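Hypothetical protein, similar to alpha-acetolactate decarboxylase (Staphylococcus aureus subsp. aureus, PDB 1XV2) probably catalyses the zinc-dependent decarboxylation of alpha-acetolactate to acetoin. Local coordinates at residues Gln101-Met106 against Gly160-Glu165; Asn110-Val115 against Glu206-His211; Val7-Gly12 against Leu32-Leu37; Lys116-Phe121 against Ala180-Ala185. All coordinates share one frame; numbering follows the deposited sequence.

Interaction 1: Gln101-Met106 against Gly160-Glu165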
loop_
_atom_site.group_PDB
_atom_site.type_symbol
_atom_site.label_atom_id
_atom_site.label_comp_id
_atom_site.label_asym_id
_atom_site.label_seq_id
_atom_site.Cartn_x
_atom_site.Cartn_y
_atom_site.Cartn_z
ATOM N N GLN A 101 -13.828 18.720 -10.101
ATOM C CA GLN A 101 -14.982 18.002 -10.633
ATOM C C GLN A 101 -14.801 16.505 -10.393
ATOM O O GLN A 101 -15.715 15.821 -9.930
ATOM C CB GLN A 101 -15.143 18.271 -12.136
ATOM C CG GLN A 101 -15.492 19.714 -12.473
ATOM C CD GLN A 101 -16.782 20.171 -11.807
ATOM O OE1 GLN A 101 -17.844 19.593 -12.029
ATOM N NE2 GLN A 101 -16.691 21.212 -10.985
ATOM N N ILE A 102 -13.611 16.004 -10.709
ATOM C CA ILE A 102 -13.312 14.594 -10.518
ATOM C C ILE A 102 -13.435 14.252 -9.036
ATOM O O ILE A 102 -13.948 13.194 -8.675
ATOM C CB ILE A 102 -11.892 14.259 -11.039
ATOM C CG1 ILE A 102 -11.821 14.567 -12.539
ATOM C CG2 ILE A 102 -11.571 12.791 -10.792
ATOM C CD1 ILE A 102 -10.443 14.440 -13.149
ATOM N N LYS A 103 -12.985 15.160 -8.177
ATOM C CA LYS A 103 -13.065 14.948 -6.735
ATOM C C LYS A 103 -14.524 14.851 -6.298
ATOM O O LYS A 103 -14.846 14.196 -5.306
ATOM C CB LYS A 103 -12.376 16.097 -5.996
ATOM C CG LYS A 103 -10.865 16.136 -6.175
ATOM C CD LYS A 103 -10.164 15.118 -5.287
ATOM C CE LYS A 103 -10.323 15.494 -3.818
ATOM N NZ LYS A 103 -9.561 14.601 -2.906
ATOM N N ASN A 104 -15.406 15.501 -7.052
ATOM C CA ASN A 104 -16.837 15.488 -6.754
ATOM C C ASN A 104 -17.520 14.223 -7.258
ATOM O O ASN A 104 -18.414 13.689 -6.602
ATOM C CB ASN A 104 -17.524 16.699 -7.396
ATOM C CG ASN A 104 -17.161 18.010 -6.723
ATOM O OD1 ASN A 104 -17.410 19.088 -7.268
ATOM N ND2 ASN A 104 -16.583 17.928 -5.528
ATOM N N GLU A 105 -17.097 13.751 -8.428
ATOM C CA GLU A 105 -17.695 12.571 -9.038
ATOM C C GLU A 105 -17.138 11.219 -8.595
ATOM O O GLU A 105 -17.822 10.204 -8.717
ATOM C CB GLU A 105 -17.618 12.687 -10.564
ATOM C CG GLU A 105 -18.332 13.914 -11.112
ATOM C CD GLU A 105 -19.764 14.027 -10.605
ATOM O OE1 GLU A 105 -20.545 13.071 -10.798
ATOM O OE2 GLU A 105 -20.108 15.072 -10.011
HETATM N N MSE A 106 -15.910 11.192 -8.088
HETATM C CA MSE A 106 -15.334 9.927 -7.635
HETATM C C MSE A 106 -16.128 9.406 -6.442
HETATM O O MSE A 106 -16.792 10.178 -5.748
HETATM C CB MSE A 106 -13.867 10.107 -7.233
HETATM C CG MSE A 106 -13.640 11.068 -6.081
HETATM SE SE MSE A 106 -11.805 11.054 -5.459
HETATM C CE MSE A 106 -10.945 11.707 -7.053
ATOM N N GLY A 160 -4.419 8.628 -15.771
ATOM C CA GLY A 160 -3.711 8.693 -14.513
ATOM C C GLY A 160 -4.474 8.063 -13.375
ATOM O O GLY A 160 -5.484 7.386 -13.582
ATOM N N PHE A 161 -3.998 8.304 -12.161
ATOM C CA PHE A 161 -4.618 7.739 -10.978
ATOM C C PHE A 161 -4.628 8.714 -9.820
ATOM O O PHE A 161 -3.786 9.608 -9.732
ATOM C CB PHE A 161 -3.851 6.492 -10.543
ATOM C CG PHE A 161 -3.761 5.442 -11.598
ATOM C CD1 PHE A 161 -4.842 4.607 -11.859
ATOM C CD2 PHE A 161 -2.596 5.294 -12.345
ATOM C CE1 PHE A 161 -4.765 3.634 -12.854
ATOM C CE2 PHE A 161 -2.509 4.327 -13.342
ATOM C CZ PHE A 161 -3.596 3.494 -13.597
ATOM N N PHE A 162 -5.586 8.524 -8.927
ATOM C CA PHE A 162 -5.691 9.347 -7.739
ATOM C C PHE A 162 -5.309 8.441 -6.581
ATOM O O PHE A 162 -5.811 7.320 -6.470
ATOM C CB PHE A 162 -7.121 9.846 -7.537
ATOM C CG PHE A 162 -7.306 10.636 -6.273
ATOM C CD1 PHE A 162 -6.940 11.978 -6.216
ATOM C CD2 PHE A 162 -7.811 10.029 -5.130
ATOM C CE1 PHE A 162 -7.074 12.708 -5.037
ATOM C CE2 PHE A 162 -7.949 10.749 -3.944
ATOM C CZ PHE A 162 -7.578 12.095 -3.899
ATOM N N THR A 163 -4.411 8.925 -5.731
ATOM C CA THR A 163 -3.960 8.172 -4.572
ATOM C C THR A 163 -4.475 8.854 -3.309
ATOM O O THR A 163 -4.291 10.057 -3.133
ATOM C CB THR A 163 -2.423 8.123 -4.522
ATOM O OG1 THR A 163 -1.931 7.500 -5.715
ATOM C CG2 THR A 163 -1.949 7.343 -3.303
ATOM N N PRO A 164 -5.138 8.096 -2.418
ATOM C CA PRO A 164 -5.668 8.668 -1.175
ATOM C C PRO A 164 -4.546 9.037 -0.208
ATOM O O PRO A 164 -3.486 8.407 -0.204
ATOM C CB PRO A 164 -6.584 7.561 -0.652
ATOM C CG PRO A 164 -5.896 6.319 -1.124
ATOM C CD PRO A 164 -5.484 6.669 -2.533
ATOM N N GLU A 165 -4.791 10.058 0.609
ATOM C CA GLU A 165 -3.808 10.571 1.561
ATOM C C GLU A 165 -2.904 9.559 2.263
ATOM O O GLU A 165 -1.684 9.641 2.153
ATOM C CB GLU A 165 -4.503 11.433 2.624
ATOM C CG GLU A 165 -3.560 12.374 3.358
ATOM C CD GLU A 165 -4.250 13.181 4.449
ATOM O OE1 GLU A 165 -5.370 13.684 4.212
ATOM O OE2 GLU A 165 -3.664 13.323 5.544
#

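Interaction 2: Asn110-Val115 against Glu206-His211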
loop_
_atom_site.group_PDB
_atom_site.type_symbol
_atom_site.label_atom_id
_atom_site.label_comp_id
_atom_site.label_asym_id
_atom_site.label_seq_id
_atom_site.Cartn_x
_atom_site.Cartn_y
_atom_site.Cartn_z
ATOM N N ASN A 110 -10.974 8.622 -0.294
ATOM C CA ASN A 110 -10.294 7.729 0.640
ATOM C C ASN A 110 -9.942 6.433 -0.102
ATOM O O ASN A 110 -9.430 5.479 0.484
ATOM C CB ASN A 110 -11.194 7.409 1.836
ATOM C CG ASN A 110 -11.556 8.638 2.647
ATOM O OD1 ASN A 110 -10.685 9.408 3.059
ATOM N ND2 ASN A 110 -12.850 8.822 2.892
ATOM N N LEU A 111 -10.229 6.420 -1.400
ATOM C CA LEU A 111 -9.962 5.271 -2.257
ATOM C C LEU A 111 -9.090 5.664 -3.437
ATOM O O LEU A 111 -8.960 6.844 -3.768
ATOM C CB LEU A 111 -11.268 4.712 -2.821
ATOM C CG LEU A 111 -12.275 4.055 -1.881
ATOM C CD1 LEU A 111 -13.588 3.848 -2.623
ATOM C CD2 LEU A 111 -11.723 2.734 -1.377
ATOM N N PHE A 112 -8.493 4.661 -4.067
ATOM C CA PHE A 112 -7.685 4.876 -5.257
ATOM C C PHE A 112 -8.716 4.961 -6.378
ATOM O O PHE A 112 -9.804 4.391 -6.266
ATOM C CB PHE A 112 -6.781 3.669 -5.515
ATOM C CG PHE A 112 -5.497 3.679 -4.737
ATOM C CD1 PHE A 112 -4.378 4.335 -5.233
ATOM C CD2 PHE A 112 -5.395 2.997 -3.529
ATOM C CE1 PHE A 112 -3.171 4.306 -4.541
ATOM C CE2 PHE A 112 -4.193 2.964 -2.828
ATOM C CZ PHE A 112 -3.081 3.618 -3.337
ATOM N N SER A 113 -8.381 5.663 -7.453
ATOM C CA SER A 113 -9.281 5.778 -8.596
ATOM C C SER A 113 -8.475 6.049 -9.855
ATOM O O SER A 113 -7.340 6.522 -9.792
ATOM C CB SER A 113 -10.296 6.907 -8.383
ATOM O OG SER A 113 -9.645 8.153 -8.206
ATOM N N ALA A 114 -9.062 5.738 -11.001
ATOM C CA ALA A 114 -8.404 5.957 -12.275
ATOM C C ALA A 114 -9.223 6.959 -13.073
ATOM O O ALA A 114 -10.444 7.009 -12.946
ATOM C CB ALA A 114 -8.295 4.644 -13.040
ATOM N N VAL A 115 -8.550 7.755 -13.894
ATOM C CA VAL A 115 -9.241 8.739 -14.708
ATOM C C VAL A 115 -8.757 8.729 -16.141
ATOM O O VAL A 115 -7.614 8.372 -16.436
ATOM C CB VAL A 115 -9.056 10.174 -14.167
ATOM C CG1 VAL A 115 -9.561 10.259 -12.741
ATOM C CG2 VAL A 115 -7.594 10.576 -14.246
ATOM N N GLU A 206 -11.532 -1.052 -5.573
ATOM C CA GLU A 206 -11.862 -1.733 -4.331
ATOM C C GLU A 206 -10.606 -2.443 -3.831
ATOM O O GLU A 206 -10.441 -2.675 -2.634
ATOM C CB GLU A 206 -12.974 -2.757 -4.584
ATOM C CG GLU A 206 -13.545 -3.407 -3.333
ATOM C CD GLU A 206 -14.589 -4.462 -3.656
ATOM O OE1 GLU A 206 -15.397 -4.237 -4.582
ATOM O OE2 GLU A 206 -14.611 -5.513 -2.982
ATOM N N THR A 207 -9.719 -2.778 -4.763
ATOM C CA THR A 207 -8.479 -3.466 -4.431
ATOM C C THR A 207 -7.248 -2.824 -5.064
ATOM O O THR A 207 -7.257 -2.454 -6.237
ATOM C CB THR A 207 -8.521 -4.938 -4.876
ATOM O OG1 THR A 207 -9.619 -5.595 -4.237
ATOM C CG2 THR A 207 -7.219 -5.647 -4.501
ATOM N N PHE A 208 -6.196 -2.707 -4.262
ATOM C CA PHE A 208 -4.921 -2.139 -4.678
ATOM C C PHE A 208 -3.908 -3.275 -4.591
ATOM O O PHE A 208 -3.641 -3.789 -3.506
ATOM C CB PHE A 208 -4.524 -1.010 -3.724
ATOM C CG PHE A 208 -3.160 -0.438 -3.980
ATOM C CD1 PHE A 208 -2.892 0.269 -5.144
ATOM C CD2 PHE A 208 -2.146 -0.589 -3.039
ATOM C CE1 PHE A 208 -1.628 0.820 -5.368
ATOM C CE2 PHE A 208 -0.882 -0.043 -3.255
ATOM C CZ PHE A 208 -0.624 0.662 -4.419
ATOM N N GLN A 209 -3.353 -3.671 -5.730
ATOM C CA GLN A 209 -2.379 -4.761 -5.763
ATOM C C GLN A 209 -0.956 -4.242 -5.957
ATOM O O GLN A 209 -0.586 -3.807 -7.050
ATOM C CB GLN A 209 -2.740 -5.738 -6.884
ATOM C CG GLN A 209 -1.892 -6.995 -6.927
ATOM C CD GLN A 209 -2.372 -7.968 -7.984
ATOM O OE1 GLN A 209 -3.562 -8.248 -8.078
ATOM N NE2 GLN A 209 -1.446 -8.497 -8.779
ATOM N N GLN A 210 -0.163 -4.292 -4.890
ATOM C CA GLN A 210 1.220 -3.814 -4.921
ATOM C C GLN A 210 2.212 -4.951 -5.142
ATOM O O GLN A 210 2.263 -5.899 -4.360
ATOM C CB GLN A 210 1.557 -3.095 -3.609
ATOM C CG GLN A 210 3.001 -2.613 -3.513
ATOM C CD GLN A 210 3.315 -1.500 -4.493
ATOM O OE1 GLN A 210 2.832 -0.375 -4.348
ATOM N NE2 GLN A 210 4.123 -1.807 -5.502
ATOM N N HIS A 211 3.011 -4.840 -6.200
ATOM C CA HIS A 211 3.997 -5.864 -6.527
ATOM C C HIS A 211 5.407 -5.344 -6.279
ATOM O O HIS A 211 5.718 -4.194 -6.588
ATOM C CB HIS A 211 3.832 -6.294 -7.986
ATOM C CG HIS A 211 4.777 -7.372 -8.413
ATOM N ND1 HIS A 211 5.837 -7.140 -9.263
ATOM C CD2 HIS A 211 4.820 -8.692 -8.110
ATOM C CE1 HIS A 211 6.494 -8.269 -9.465
ATOM N NE2 HIS A 211 5.896 -9.227 -8.776
#

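Interaction 3: Val7-Gly12 against Leu32-Leu37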
loop_
_atom_site.group_PDB
_atom_site.type_symbol
_atom_site.label_atom_id
_atom_site.label_comp_id
_atom_site.label_asym_id
_atom_site.label_seq_id
_atom_site.Cartn_x
_atom_site.Cartn_y
_atom_site.Cartn_z
ATOM N N VAL A 7 -9.448 -3.490 -9.795
ATOM C CA VAL A 7 -8.136 -3.576 -9.167
ATOM C C VAL A 7 -7.099 -2.673 -9.809
ATOM O O VAL A 7 -6.968 -2.628 -11.030
ATOM C CB VAL A 7 -7.587 -5.023 -9.215
ATOM C CG1 VAL A 7 -6.208 -5.085 -8.575
ATOM C CG2 VAL A 7 -8.541 -5.963 -8.505
ATOM N N LEU A 8 -6.368 -1.948 -8.973
ATOM C CA LEU A 8 -5.307 -1.073 -9.450
ATOM C C LEU A 8 -4.005 -1.815 -9.183
ATOM O O LEU A 8 -3.723 -2.185 -8.048
ATOM C CB LEU A 8 -5.310 0.255 -8.690
ATOM C CG LEU A 8 -4.094 1.155 -8.925
ATOM C CD1 LEU A 8 -3.884 1.361 -10.411
ATOM C CD2 LEU A 8 -4.301 2.488 -8.227
ATOM N N TYR A 9 -3.222 -2.035 -10.230
ATOM C CA TYR A 9 -1.955 -2.745 -10.097
ATOM C C TYR A 9 -0.772 -1.790 -10.103
ATOM O O TYR A 9 -0.668 -0.916 -10.962
ATOM C CB TYR A 9 -1.785 -3.741 -11.244
ATOM C CG TYR A 9 -0.508 -4.553 -11.170
ATOM C CD1 TYR A 9 -0.438 -5.710 -10.390
ATOM C CD2 TYR A 9 0.623 -4.175 -11.896
ATOM C CE1 TYR A 9 0.729 -6.476 -10.340
ATOM C CE2 TYR A 9 1.795 -4.932 -11.853
ATOM C CZ TYR A 9 1.837 -6.082 -11.076
ATOM O OH TYR A 9 2.982 -6.847 -11.050
ATOM N N GLN A 10 0.129 -1.961 -9.145
ATOM C CA GLN A 10 1.303 -1.112 -9.087
ATOM C C GLN A 10 2.568 -1.940 -8.899
ATOM O O GLN A 10 2.629 -2.828 -8.046
ATOM C CB GLN A 10 1.169 -0.077 -7.961
ATOM C CG GLN A 10 2.307 0.936 -7.919
ATOM C CD GLN A 10 1.994 2.164 -7.070
ATOM O OE1 GLN A 10 1.347 3.106 -7.531
ATOM N NE2 GLN A 10 2.453 2.155 -5.825
ATOM N N HIS A 11 3.566 -1.662 -9.727
ATOM C CA HIS A 11 4.842 -2.353 -9.637
ATOM C C HIS A 11 5.826 -1.342 -9.074
ATOM O O HIS A 11 6.090 -0.310 -9.694
ATOM C CB HIS A 11 5.320 -2.821 -11.013
ATOM C CG HIS A 11 6.698 -3.408 -10.995
ATOM N ND1 HIS A 11 6.965 -4.668 -10.502
ATOM C CD2 HIS A 11 7.895 -2.879 -11.343
ATOM C CE1 HIS A 11 8.267 -4.887 -10.546
ATOM N NE2 HIS A 11 8.854 -3.817 -11.051
ATOM N N GLY A 12 6.368 -1.639 -7.897
ATOM C CA GLY A 12 7.295 -0.714 -7.273
ATOM C C GLY A 12 6.487 0.426 -6.692
ATOM O O GLY A 12 5.254 0.412 -6.767
ATOM N N LEU A 32 1.476 -4.991 -19.074
ATOM C CA LEU A 32 0.285 -5.050 -19.904
ATOM C C LEU A 32 -0.603 -6.235 -19.550
ATOM O O LEU A 32 -1.795 -6.238 -19.854
ATOM C CB LEU A 32 0.676 -5.101 -21.381
ATOM C CG LEU A 32 1.092 -3.752 -21.971
ATOM C CD1 LEU A 32 1.517 -3.922 -23.420
ATOM C CD2 LEU A 32 -0.081 -2.783 -21.873
ATOM N N GLU A 33 -0.023 -7.243 -18.907
ATOM C CA GLU A 33 -0.795 -8.411 -18.503
ATOM C C GLU A 33 -1.796 -8.010 -17.424
ATOM O O GLU A 33 -2.828 -8.664 -17.250
ATOM C CB GLU A 33 0.126 -9.513 -17.962
ATOM C CG GLU A 33 0.944 -10.248 -19.020
ATOM C CD GLU A 33 0.076 -10.940 -20.066
ATOM O OE1 GLU A 33 -0.431 -10.249 -20.979
ATOM O OE2 GLU A 33 -0.107 -12.176 -19.968
ATOM N N HIS A 34 -1.494 -6.929 -16.707
ATOM C CA HIS A 34 -2.368 -6.456 -15.639
ATOM C C HIS A 34 -3.262 -5.274 -16.014
ATOM O O HIS A 34 -4.096 -4.858 -15.214
ATOM C CB HIS A 34 -1.547 -6.072 -14.402
ATOM C CG HIS A 34 -0.815 -7.220 -13.777
ATOM N ND1 HIS A 34 0.411 -7.658 -14.230
ATOM C CD2 HIS A 34 -1.135 -8.015 -12.729
ATOM C CE1 HIS A 34 0.816 -8.671 -13.486
ATOM N NE2 HIS A 34 -0.104 -8.908 -12.569
ATOM N N GLY A 35 -3.100 -4.727 -17.214
ATOM C CA GLY A 35 -3.937 -3.601 -17.591
ATOM C C GLY A 35 -3.785 -3.085 -19.004
ATOM O O GLY A 35 -3.016 -3.624 -19.801
ATOM N N ASN A 36 -4.532 -2.024 -19.307
ATOM C CA ASN A 36 -4.513 -1.394 -20.621
ATOM C C ASN A 36 -4.463 0.130 -20.517
ATOM O O ASN A 36 -4.399 0.830 -21.530
ATOM C CB ASN A 36 -5.751 -1.803 -21.417
ATOM C CG ASN A 36 -7.030 -1.638 -20.624
ATOM O OD1 ASN A 36 -7.254 -0.608 -19.990
ATOM N ND2 ASN A 36 -7.883 -2.653 -20.663
ATOM N N LEU A 37 -4.495 0.639 -19.291
ATOM C CA LEU A 37 -4.443 2.076 -19.059
ATOM C C LEU A 37 -3.594 2.374 -17.833
ATOM O O LEU A 37 -3.819 1.810 -16.762
ATOM C CB LEU A 37 -5.854 2.637 -18.861
ATOM C CG LEU A 37 -5.965 4.127 -18.526
ATOM C CD1 LEU A 37 -7.302 4.661 -19.012
ATOM C CD2 LEU A 37 -5.805 4.337 -17.028
#

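Interaction 4: Lys116-Phe121 against Ala180-Ala185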
loop_
_atom_site.group_PDB
_atom_site.type_symbol
_atom_site.label_atom_id
_atom_site.label_comp_id
_atom_site.label_asym_id
_atom_site.label_seq_id
_atom_site.Cartn_x
_atom_site.Cartn_y
_atom_site.Cartn_z
ATOM N N LYS A 116 -9.652 9.127 -17.032
ATOM C CA LYS A 116 -9.347 9.212 -18.444
ATOM C C LYS A 116 -10.058 10.465 -18.919
ATOM O O LYS A 116 -11.272 10.596 -18.761
ATOM C CB LYS A 116 -9.866 7.983 -19.192
ATOM C CG LYS A 116 -9.420 7.943 -20.644
ATOM C CD LYS A 116 -9.821 6.652 -21.337
ATOM C CE LYS A 116 -9.272 6.618 -22.756
ATOM N NZ LYS A 116 -9.582 5.343 -23.463
ATOM N N ILE A 117 -9.290 11.396 -19.469
ATOM C CA ILE A 117 -9.823 12.657 -19.965
ATOM C C ILE A 117 -9.428 12.757 -21.429
ATOM O O ILE A 117 -8.253 12.934 -21.742
ATOM C CB ILE A 117 -9.218 13.844 -19.186
ATOM C CG1 ILE A 117 -9.485 13.664 -17.689
ATOM C CG2 ILE A 117 -9.802 15.156 -19.697
ATOM C CD1 ILE A 117 -8.695 14.598 -16.798
ATOM N N TYR A 118 -10.406 12.632 -22.324
ATOM C CA TYR A 118 -10.132 12.679 -23.757
ATOM C C TYR A 118 -10.903 13.765 -24.498
ATOM O O TYR A 118 -12.095 13.955 -24.271
ATOM C CB TYR A 118 -10.450 11.330 -24.408
ATOM C CG TYR A 118 -10.250 11.366 -25.902
ATOM C CD1 TYR A 118 -8.968 11.341 -26.451
ATOM C CD2 TYR A 118 -11.336 11.536 -26.764
ATOM C CE1 TYR A 118 -8.766 11.496 -27.820
ATOM C CE2 TYR A 118 -11.147 11.694 -28.135
ATOM C CZ TYR A 118 -9.861 11.676 -28.655
ATOM O OH TYR A 118 -9.665 11.873 -30.006
ATOM N N GLY A 119 -10.215 14.451 -25.404
ATOM C CA GLY A 119 -10.843 15.508 -26.179
ATOM C C GLY A 119 -9.834 16.563 -26.587
ATOM O O GLY A 119 -8.666 16.251 -26.832
ATOM N N THR A 120 -10.279 17.814 -26.659
ATOM C CA THR A 120 -9.398 18.913 -27.031
ATOM C C THR A 120 -8.962 19.707 -25.799
ATOM O O THR A 120 -9.743 19.928 -24.875
ATOM C CB THR A 120 -10.091 19.866 -28.022
ATOM O OG1 THR A 120 -11.324 20.329 -27.457
ATOM C CG2 THR A 120 -10.375 19.153 -29.339
ATOM N N PHE A 121 -7.705 20.130 -25.790
ATOM C CA PHE A 121 -7.167 20.893 -24.673
ATOM C C PHE A 121 -6.665 22.236 -25.153
ATOM O O PHE A 121 -5.841 22.305 -26.066
ATOM C CB PHE A 121 -6.020 20.126 -24.022
ATOM C CG PHE A 121 -6.447 18.839 -23.387
ATOM C CD1 PHE A 121 -6.874 18.810 -22.062
ATOM C CD2 PHE A 121 -6.461 17.659 -24.125
ATOM C CE1 PHE A 121 -7.309 17.619 -21.478
ATOM C CE2 PHE A 121 -6.897 16.464 -23.549
ATOM C CZ PHE A 121 -7.321 16.446 -22.223
ATOM N N ALA A 180 -0.980 11.909 -23.891
ATOM C CA ALA A 180 -0.543 11.410 -25.190
ATOM C C ALA A 180 -1.513 11.986 -26.214
ATOM O O ALA A 180 -2.724 11.773 -26.120
ATOM C CB ALA A 180 -0.571 9.877 -25.232
ATOM N N ASP A 181 -0.984 12.726 -27.182
ATOM C CA ASP A 181 -1.825 13.331 -28.203
ATOM C C ASP A 181 -2.217 12.308 -29.264
ATOM O O ASP A 181 -1.515 11.317 -29.477
ATOM C CB ASP A 181 -1.112 14.539 -28.834
ATOM C CG ASP A 181 -0.056 14.145 -29.860
ATOM O OD1 ASP A 181 0.592 13.084 -29.700
ATOM O OD2 ASP A 181 0.137 14.924 -30.824
ATOM N N ASP A 182 -3.356 12.549 -29.908
ATOM C CA ASP A 182 -3.874 11.665 -30.947
ATOM C C ASP A 182 -2.836 11.345 -32.011
ATOM O O ASP A 182 -2.776 10.218 -32.500
ATOM C CB ASP A 182 -5.109 12.293 -31.595
ATOM C CG ASP A 182 -6.366 12.100 -30.762
ATOM O OD1 ASP A 182 -6.262 12.068 -29.516
ATOM O OD2 ASP A 182 -7.462 11.989 -31.352
ATOM N N GLU A 183 -2.019 12.332 -32.364
ATOM C CA GLU A 183 -0.983 12.134 -33.371
ATOM C C GLU A 183 0.142 11.218 -32.898
ATOM O O GLU A 183 1.028 10.875 -33.678
ATOM C CB GLU A 183 -0.374 13.474 -33.789
ATOM C CG GLU A 183 -1.288 14.365 -34.597
ATOM C CD GLU A 183 -0.572 15.600 -35.101
ATOM O OE1 GLU A 183 -1.215 16.430 -35.778
ATOM O OE2 GLU A 183 0.638 15.737 -34.820
ATOM N N ARG A 184 0.105 10.823 -31.628
ATOM C CA ARG A 184 1.140 9.959 -31.056
ATOM C C ARG A 184 2.501 10.571 -31.382
ATOM O O ARG A 184 3.392 9.882 -31.880
ATOM C CB ARG A 184 1.085 8.552 -31.664
ATOM C CG ARG A 184 -0.301 7.995 -31.960
ATOM C CD ARG A 184 -0.974 7.353 -30.761
ATOM N NE ARG A 184 -1.483 8.331 -29.809
ATOM C CZ ARG A 184 -2.408 8.064 -28.893
ATOM N NH1 ARG A 184 -2.929 6.846 -28.805
ATOM N NH2 ARG A 184 -2.817 9.015 -28.065
ATOM N N ALA A 185 2.662 11.863 -31.112
ATOM C CA ALA A 185 3.921 12.537 -31.407
ATOM C C ALA A 185 4.361 13.479 -30.291
ATOM O O ALA A 185 5.461 14.038 -30.330
ATOM C CB ALA A 185 3.794 13.311 -32.721
#

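Interaction 1: Gln101-Met106 against Gly160-Glu165
Met-106, modelled as selenomethionine, reaches Phe-162 by a side chain whose CG sits between the backbone N and the carbonyl carbon (chi1 62°) and which bends again at chi3. The bend lays methyl CE over one face of the phenyl ring, 4.0 Å from the ring centroid. SE lies over the face too, 4.4 Å from the centroid. This is a Met-aromatic contact with a CH-pi component. Phe-162 has CG anti to the backbone N (chi1 176°), and its ring extends toward Lys-103 and Met-106.

Lys-103 bends at chi2 and chi3 and comes to the outer end of the ring. Its NZ is 3.3 Å from Phe-162 CZ, and the approach is oblique. The charge of NZ is met by a salt bridge to Glu-109. Phe-175 also meets the Phe-162 ring. The contact thus packs the C-terminal end of helix 95-105 on strand 154-163, which lies between strands 113-118 and 174-181.

Interaction 2: Asn110-Val115 against Glu206-His211
Phe-112 and Phe-208 lie ring on ring as an offset stack. Their planes are only 3° apart and the centroids are 4.3 Å from each other. Each ring puts an atom over the middle of the other. Phe-208 CD1 sits over the centre of the Phe-112 ring, and Phe-112 CZ sits over the centre of the Phe-208 ring, each 3.7 Å above the plane. The closest pair is Phe-112 CE2 and Phe-208 CG, also at 3.7 Å. The side chains arrive by different routes. In Phe-112, CG is anti to the carbonyl carbon (chi1 -84°), while in Phe-208 it is anti to the backbone N (chi1 174°). Both residues are buried, and the contact is wholly apolar.

The stack joins two sheets. Phe-112 lies in the segment that carries strand 113-118 of the large antiparallel sheet. Phe-208 belongs to strand 207-211, one of the two outermost strands of the mixed sheet within this chain. That strand pairs in antiparallel fashion with a strand of the second subunit, so the mixed sheet continues across the dimer interface. Phe-167 meets the Phe-112 ring edge-to-face, and Leu-8 of strand 7-11 also packs on Phe-112. Two residues along from Phe-208, the Gln-210 amide is held by several bonds. Its NE2 donates to His-211 O at 3.1 Å and is also hydrogen-bonded to Gly-12 O, and its OE1 accepts from Gln-10 NE2.

Interaction 3: Val7-Gly12 against Leu32-Leu37
Tyr-9 and His-34 lay their rings face to face. The centroids are 3.7 Å apart and the planes are tilted by 13°. His-34 CG lies over the centre of the phenol ring, 3.6 Å above its plane. In return, Tyr-9 CE1 lies over the imidazole face but is shifted toward its rim. The closest approach is 3.4 Å, between Tyr-9 CD1 and His-34 CD2. His-34 NE2 is equally near Tyr-9 CE1. The overlap runs along the phenol. His-34 CB is over the same face near Tyr-9 CG, as a CH-pi contact, and His-34 CE1 is 3.7 Å from Tyr-9 OH.

Tyr-9 has CG anti to its backbone N (chi1 -179°), which holds the ring out from the strand toward the loop. His-34 has CG anti to the carbonyl carbon (chi1 -64°). The imidazole has a second tie: ND1 is hydrogen-bonded to Glu-30 O. That bond should limit rotation of the ring and keep its face on the tyrosine. Ile-79 of strand 77-80 packs against both residues.

Just beyond His-34, Asn-36 and Leu-37 both face Thr-80 in a classic beta bulge. The stack joins strand 7-11 to the loop between helix 28-32 and strand 37-42. It is aromatic packing of a connecting loop on the mixed sheet to which both strands belong.

Interaction 4: Lys116-Phe121 against Ala180-Ala185
From CB, Tyr-118 sets CG anti to the backbone N (chi1 177°) and reaches across to Asp-182. Along the ring, CD1 is still 4.2 Å from Asp-182 OD1. The next atom, CE1, is 3.1 Å from the same oxygen; OD1 lies at the ring edge, near its plane. CZ is 3.6 Å from Asp-182 OD2. At the tip, OH donates a hydrogen bond of 2.6 Å to Asp-182 OD2, which receives it on its syn lone pair. The carboxylate and the ring are nearly coplanar, with planes 12° apart. One oxygen takes the hydroxyl while the other rests beside the ring C-H. Tyr-118 OH is also hydrogen-bonded to Arg-155 NE, which makes a long, weak ion pair with Asp-182. The positive charge nearby would tend to stabilise the carboxylate as an anion.

Asp-182 occupies a type I beta turn from Asp-181 to Arg-184. Asp-181 O accepts the Arg-184 backbone N at 2.7 Å, and it also takes NE and NH2 of the same arginine, which grips it side-on, with Asp-181 O close to the guanidinium plane. Asp-181 OD1 accepts Ala-185 N at 2.8 Å.

The contact lies on the surface. It links strand 113-118, near the corner at Gly-119, to the turn that follows strand 174-181. Strand 154-163 runs between these two strands in the antiparallel sheet.

From the N terminus, interaction 3 comes first. It closes a short loop between strand 7-11 and the approach to strand 37-42, and it is complete before the others open. Helix 95-105 then opens interaction 1, and strand 113-118 takes part in the first segments of interactions 2 and 4. Interaction 1 closes at strand 154-163, so its loop crosses those of both. Interaction 4 closes at 180-185 and is nested inside interaction 2, which closes last at 206-211. Interactions 1, 2 and 4 all reach the large antiparallel sheet. Interaction 2 also meets the mixed sheet, where strand 207-211 lies beside strand 7-11 of interaction 3.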